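Local coordinates for periplasmic divalent cation tolerance protein (Synechococcus elongatus, PDB 6GDX) that forms a trimer of the PII-like CutA family, has been linked to copper binding, and may carry or signal with small molecules rather than confer metal tolerance, at residues L36-S41 / M85-T90. Residues are numbered along the deposited sequence; the frame is centred on the assembly and turned at random.
Sequences LLTTVS and MSFKTT
With CG anti to its carbonyl carbon (chi1 -67°), F87 lays its ring beside L36. The CG of L36 stands anti to the backbone N (chi1 -178°), and together these torsions bring CD2 of L36 alongside CD1 of F87, 4.0 Å away. Both residues are apolar, as befits the buried side that faces helix 43-55. The ring also turns an edge to the backbone: CD1 of F87 is 3.5 Å from O of L36, near the ring plane. Next along, the methyl CG2 of T38 approaches CE1 of F87 to 3.7 Å. Threonine suits this place because its methyl serves the apolar layer while OG1 hydrogen-bonds to O of E111 and to H105. M85, flexible and unbranched, runs beside T38 and bends at its last torsion; branched V40 offers SD two methyls, CG1 at 4.0 Å. On the other face, partly exposed, L37 and S86 form a non-hydrogen-bonded pair. CD2 of L37 lies against CB and OG of S86, a residue small enough to sit there and polar enough for OG to accept a hydrogen bond from NZ of K88 (3.0 Å). The backbones are antiparallel: L36 with F87 and T38 with M85 are hydrogen-bonded pairs with two bonds each, the straightest from F87 N to L36 O (2.8 Å, 177° at the hydrogen). This joins the two central strands of a ferredoxin-like sheet: strand 61-73 flanks 76-90, and 113-115 flanks 33-40. Helix 43-55 packs on the face bearing M85 and F87 through L49 and A53, while OG1 of T90, at the N-cap of helix 91-104, accepts a hydrogen bond from N of Q93.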
# COMPACT_ATOMS: atom_id res chain seq x y z
N LEU B 36 1.34 -5.90 -8.03
CA LEU B 36 2.33 -6.84 -7.53
C LEU B 36 3.34 -6.07 -6.71
O LEU B 36 3.97 -5.12 -7.21
CB LEU B 36 2.95 -7.63 -8.66
CG LEU B 36 3.96 -8.69 -8.23
CD1 LEU B 36 4.00 -9.83 -9.24
CD2 LEU B 36 5.37 -8.17 -8.01
N LEU B 37 3.52 -6.50 -5.46
CA LEU B 37 4.45 -5.87 -4.52
C LEU B 37 5.65 -6.74 -4.32
O LEU B 37 5.52 -7.95 -4.05
CB LEU B 37 3.74 -5.68 -3.17
CG LEU B 37 2.39 -4.96 -3.21
CD1 LEU B 37 1.80 -4.92 -1.81
CD2 LEU B 37 2.44 -3.62 -3.88
N THR B 38 6.83 -6.15 -4.46
CA THR B 38 8.08 -6.82 -4.16
C THR B 38 9.07 -5.79 -3.62
O THR B 38 8.78 -4.59 -3.63
CB THR B 38 8.64 -7.57 -5.38
OG1 THR B 38 9.74 -8.39 -4.98
CG2 THR B 38 9.07 -6.64 -6.47
N THR B 39 10.22 -6.24 -3.13
CA THR B 39 11.28 -5.34 -2.68
C THR B 39 12.58 -5.74 -3.34
O THR B 39 12.79 -6.89 -3.70
CB THR B 39 11.44 -5.34 -1.16
OG1 THR B 39 11.92 -6.60 -0.74
CG2 THR B 39 10.15 -5.01 -0.45
N VAL B 40 13.47 -4.75 -3.47
CA VAL B 40 14.86 -4.97 -3.83
C VAL B 40 15.72 -4.17 -2.85
O VAL B 40 15.20 -3.44 -2.00
CB VAL B 40 15.16 -4.55 -5.29
CG1 VAL B 40 14.33 -5.36 -6.25
CG2 VAL B 40 14.92 -3.06 -5.50
N SER B 41 17.04 -4.32 -2.93
CA SER B 41 17.89 -3.68 -1.95
C SER B 41 18.16 -2.20 -2.22
O SER B 41 18.08 -1.40 -1.29
CB SER B 41 19.22 -4.42 -1.82
OG SER B 41 20.07 -3.79 -0.89
N MET B 85 8.56 -1.88 -4.24
CA MET B 85 8.09 -1.70 -5.59
C MET B 85 6.64 -2.15 -5.72
O MET B 85 6.24 -3.14 -5.09
CB MET B 85 8.96 -2.50 -6.55
CG MET B 85 10.43 -2.17 -6.42
SD MET B 85 11.47 -3.02 -7.65
CE MET B 85 10.95 -2.16 -9.12
N SER B 86 5.87 -1.40 -6.48
CA SER B 86 4.48 -1.72 -6.78
C SER B 86 4.29 -1.66 -8.28
O SER B 86 4.39 -0.59 -8.88
CB SER B 86 3.56 -0.74 -6.08
OG SER B 86 2.24 -0.91 -6.49
N PHE B 87 4.05 -2.81 -8.87
CA PHE B 87 3.87 -2.97 -10.30
C PHE B 87 2.37 -2.99 -10.59
O PHE B 87 1.63 -3.85 -10.09
CB PHE B 87 4.46 -4.30 -10.80
CG PHE B 87 5.96 -4.42 -10.71
CD1 PHE B 87 6.61 -4.61 -9.49
CD2 PHE B 87 6.74 -4.37 -11.85
CE1 PHE B 87 7.98 -4.72 -9.42
CE2 PHE B 87 8.12 -4.49 -11.78
CZ PHE B 87 8.74 -4.70 -10.58
N LYS B 88 1.92 -2.06 -11.43
CA LYS B 88 0.51 -1.98 -11.85
C LYS B 88 0.37 -2.74 -13.15
O LYS B 88 1.00 -2.38 -14.18
CB LYS B 88 0.10 -0.54 -12.11
CG LYS B 88 -0.19 0.29 -10.93
CD LYS B 88 0.98 0.44 -10.02
CE LYS B 88 0.76 1.60 -9.08
NZ LYS B 88 1.83 1.63 -8.06
N THR B 89 -0.45 -3.77 -13.15
CA THR B 89 -0.62 -4.63 -14.32
C THR B 89 -2.02 -5.17 -14.38
O THR B 89 -2.89 -4.79 -13.60
CB THR B 89 0.49 -5.71 -14.29
OG1 THR B 89 0.59 -6.33 -15.56
CG2 THR B 89 0.30 -6.76 -13.20
N THR B 90 -2.24 -6.06 -15.33
CA THR B 90 -3.52 -6.73 -15.47
C THR B 90 -3.38 -8.17 -15.07
O THR B 90 -2.30 -8.75 -15.05
CB THR B 90 -3.99 -6.70 -16.92
OG1 THR B 90 -3.02 -7.37 -17.72
CG2 THR B 90 -4.22 -5.28 -17.45